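Local coordinates for N-acetylmuramoyl-l-alanine amidase (Bartonella henselae, PDB 3NE8), which probably hydrolyses the amide bond between N-acetylmuramic acid and L-alanine in peptidoglycan, using a bound zinc ion, to remodel the cell wall during division, at residues V8-H13 with D76-I81. Numbering follows the deposited sequence.
Sequences VLDPGH and DLFISI. With ZN (zinc ion), chain B.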
ATOM      1  N   VAL A   8      12.568  -6.509 -12.377  1.00  7.71           N
ATOM      2  CA  VAL A   8      12.679  -7.183 -13.655  1.00  7.42           C
ATOM      3  C   VAL A   8      11.596  -6.661 -14.573  1.00  7.32           C
ATOM      4  O   VAL A   8      10.416  -6.611 -14.192  1.00  8.50           O
ATOM      5  CB  VAL A   8      12.599  -8.713 -13.490  1.00  8.75           C
ATOM      6  CG1 VAL A   8      12.481  -9.404 -14.856  1.00  9.99           C
ATOM      7  CG2 VAL A   8      13.843  -9.204 -12.751  1.00 10.42           C
ATOM      8  N   LEU A   9      12.017  -6.227 -15.760  1.00  7.79           N
ATOM      9  CA  LEU A   9      11.126  -5.744 -16.800  1.00  7.31           C
ATOM     10  C   LEU A   9      11.006  -6.798 -17.882  1.00  8.16           C
ATOM     11  O   LEU A   9      12.012  -7.348 -18.338  1.00  8.62           O
ATOM     12  CB  LEU A   9      11.655  -4.455 -17.421  1.00  9.08           C
ATOM     13  CG  LEU A   9      11.982  -3.340 -16.433  1.00  7.88           C
ATOM     14  CD1 LEU A   9      12.523  -2.114 -17.148  1.00  9.80           C
ATOM     15  CD2 LEU A   9      10.773  -2.966 -15.589  1.00  9.85           C
ATOM     16  N   ASP A  10       9.776  -7.057 -18.308  1.00  7.80           N
ATOM     17  CA  ASP A  10       9.490  -8.059 -19.319  1.00  8.15           C
ATOM     18  C   ASP A  10       8.907  -7.405 -20.561  1.00  7.71           C
ATOM     19  O   ASP A  10       7.721  -7.070 -20.600  1.00  8.77           O
ATOM     20  CB  ASP A  10       8.485  -9.077 -18.765  1.00  8.91           C
ATOM     21  CG  ASP A  10       8.039 -10.071 -19.810  1.00  8.77           C
ATOM     22  OD1 ASP A  10       8.929 -10.632 -20.484  1.00  8.85           O
ATOM     23  OD2 ASP A  10       6.813 -10.279 -19.987  1.00  9.21           O
ATOM     24  N   PRO A  11       9.736  -7.218 -21.604  1.00  8.03           N
ATOM     25  CA  PRO A  11       9.184  -6.692 -22.860  1.00  8.46           C
ATOM     26  C   PRO A  11       8.322  -7.763 -23.531  1.00  8.47           C
ATOM     27  O   PRO A  11       8.831  -8.808 -23.951  1.00  8.64           O
ATOM     28  CB  PRO A  11      10.432  -6.382 -23.708  1.00 10.15           C
ATOM     29  CG  PRO A  11      11.606  -6.481 -22.771  1.00  9.86           C
ATOM     30  CD  PRO A  11      11.191  -7.436 -21.690  1.00  9.78           C
ATOM     31  N   GLY A  12       7.015  -7.521 -23.600  1.00  8.22           N
ATOM     32  CA  GLY A  12       6.109  -8.515 -24.153  1.00 10.05           C
ATOM     33  C   GLY A  12       6.499  -8.974 -25.548  1.00  8.64           C
ATOM     34  O   GLY A  12       7.031  -8.198 -26.354  1.00  8.92           O
ATOM     35  N   HIS A  13       6.216 -10.247 -25.831  1.00  8.46           N
ATOM     36  CA  HIS A  13       6.412 -10.833 -27.160  1.00  8.92           C
ATOM     37  C   HIS A  13       7.891 -10.908 -27.490  1.00  9.93           C
ATOM     38  O   HIS A  13       8.709 -10.954 -26.571  1.00  9.70           O
ATOM     39  CB  HIS A  13       5.541 -10.111 -28.195  1.00  9.83           C
ATOM     40  CG  HIS A  13       4.146  -9.929 -27.700  1.00  9.71           C
ATOM     41  ND1 HIS A  13       3.218 -10.950 -27.696  1.00 10.52           N
ATOM     42  CD2 HIS A  13       3.568  -8.892 -27.049  1.00  9.63           C
ATOM     43  CE1 HIS A  13       2.113 -10.534 -27.099  1.00 10.59           C
ATOM     44  NE2 HIS A  13       2.299  -9.287 -26.697  1.00 10.29           N
ATOM     45  N   ASP A  76      12.191  -7.942  -6.596  1.00  9.18           N
ATOM     46  CA  ASP A  76      11.210  -7.352  -5.691  1.00  9.85           C
ATOM     47  C   ASP A  76       9.953  -6.887  -6.416  1.00 10.48           C
ATOM     48  O   ASP A  76       8.941  -6.578  -5.784  1.00 10.97           O
ATOM     49  CB  ASP A  76      11.839  -6.166  -4.964  1.00 11.73           C
ATOM     50  CG  ASP A  76      13.024  -6.568  -4.118  1.00 13.36           C
ATOM     51  OD1 ASP A  76      12.864  -7.478  -3.272  1.00 15.24           O
ATOM     52  OD2 ASP A  76      14.114  -5.976  -4.294  1.00 13.85           O
ATOM     53  N   LEU A  77      10.014  -6.819  -7.740  1.00  8.92           N
ATOM     54  CA  LEU A  77       8.913  -6.332  -8.564  1.00  8.13           C
ATOM     55  C   LEU A  77       9.159  -6.803  -9.988  1.00  8.25           C
ATOM     56  O   LEU A  77      10.301  -6.794 -10.462  1.00  9.02           O
ATOM     57  CB  LEU A  77       8.855  -4.797  -8.520  1.00  9.33           C
ATOM     58  CG  LEU A  77       7.792  -4.111  -9.385  1.00  9.35           C
ATOM     59  CD1 LEU A  77       6.368  -4.512  -8.993  1.00 11.01           C
ATOM     60  CD2 LEU A  77       7.954  -2.601  -9.317  1.00 11.72           C
ATOM     61  N   PHE A  78       8.087  -7.194 -10.665  1.00  7.69           N
ATOM     62  CA  PHE A  78       8.099  -7.678 -12.039  1.00  7.58           C
ATOM     63  C   PHE A  78       7.047  -6.897 -12.816  1.00  7.89           C
ATOM     64  O   PHE A  78       5.889  -6.813 -12.390  1.00  9.02           O
ATOM     65  CB  PHE A  78       7.774  -9.175 -12.054  1.00  8.35           C
ATOM     66  CG  PHE A  78       7.665  -9.771 -13.430  1.00  9.02           C
ATOM     67  CD1 PHE A  78       8.799 -10.025 -14.188  1.00  9.36           C
ATOM     68  CD2 PHE A  78       6.424 -10.080 -13.973  1.00 12.07           C
ATOM     69  CE1 PHE A  78       8.707 -10.603 -15.456  1.00 10.46           C
ATOM     70  CE2 PHE A  78       6.318 -10.633 -15.242  1.00 13.13           C
ATOM     71  CZ  PHE A  78       7.470 -10.903 -15.984  1.00 10.72           C
ATOM     72  N   ILE A  79       7.449  -6.313 -13.943  1.00  7.88           N
ATOM     73  CA  ILE A  79       6.553  -5.520 -14.776  1.00  7.45           C
ATOM     74  C   ILE A  79       6.597  -6.044 -16.205  1.00  7.64           C
ATOM     75  O   ILE A  79       7.650  -5.999 -16.851  1.00  7.90           O
ATOM     76  CB  ILE A  79       6.958  -4.028 -14.772  1.00  7.86           C
ATOM     77  CG1 ILE A  79       6.998  -3.468 -13.341  1.00  9.29           C
ATOM     78  CG2 ILE A  79       6.007  -3.227 -15.641  1.00  9.70           C
ATOM     79  CD1 ILE A  79       7.541  -2.050 -13.248  1.00 10.95           C
ATOM     80  N   SER A  80       5.468  -6.546 -16.689  1.00  7.97           N
ATOM     81  CA  SER A  80       5.374  -6.988 -18.071  1.00  7.93           C
ATOM     82  C   SER A  80       4.772  -5.861 -18.893  1.00  8.49           C
ATOM     83  O   SER A  80       3.722  -5.305 -18.538  1.00 10.19           O
ATOM     84  CB  SER A  80       4.516  -8.246 -18.173  1.00  8.37           C
ATOM     85  OG  SER A  80       4.577  -8.806 -19.482  1.00  9.22           O
ATOM     86  N   ILE A  81       5.443  -5.527 -19.991  1.00  8.47           N
ATOM     87  CA  ILE A  81       5.143  -4.337 -20.784  1.00  8.96           C
ATOM     88  C   ILE A  81       4.531  -4.742 -22.123  1.00  7.98           C
ATOM     89  O   ILE A  81       5.118  -5.549 -22.853  1.00  8.43           O
ATOM     90  CB  ILE A  81       6.449  -3.555 -21.031  1.00  8.74           C
ATOM     91  CG1 ILE A  81       7.035  -3.065 -19.700  1.00  9.92           C
ATOM     92  CG2 ILE A  81       6.241  -2.402 -22.015  1.00  9.48           C
ATOM     93  CD1 ILE A  81       8.513  -2.788 -19.728  1.00 12.80           C
TER
HETATM   94 ZN    ZN B   1       0.891  -8.069 -25.605  0.71  8.97          ZN
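D10 and S80 face each other in register across two neighbouring parallel strands, the S80 hydroxyl donating a hydrogen bond of 2.7 Å from OG to D10 OD2. It reaches the carboxylate oxygen from its anti side, 18° out of plane. The other oxygen, OD1, takes a salt bridge from R66 and a hydrogen bond from T54, so this buried acid, probably ionised, is held at both oxygens. D10 CG and S80 OG both stand anti to their own backbone N (chi1 174° for D10), which brings carboxylate and hydroxyl together.

On the same face F78 lies against V8 and D10. V8 CG1 lies in the ring plane at its edge, 3.8 Å from F78 CD1, and D10 CB comes to 3.5 Å from F78 CZ; the flat ring thus spans an aliphatic branch and the carbon stem of an acid.

Beneath these side chains runs regular parallel pairing within the mixed central sheet of the amidase domain, where strand 5-11 lies between 49-53 and 77-82. V8 and D10 each use both N-H and C=O towards L77, I79 and I81, as in I79 N to V8 O at 3.0 Å. P11, the last residue of the strand, needs no N-H on this side, and G12 N makes the next bond, to I81 O (2.8 Å, 149° at the hydrogen).

On the other face L9 CD2 packs 4.0 Å from I79 CB; branched apolar L9, I79 and I81 suit this buried layer, where helix 28-45 meets L9 and I81 and helix 206-227 meets I79. At the C-terminal end of the two strands the zinc ion is bound by H13 NE2 at 2.2 Å, with H82, which ends strand 77-82, and with E28, D84 and E115.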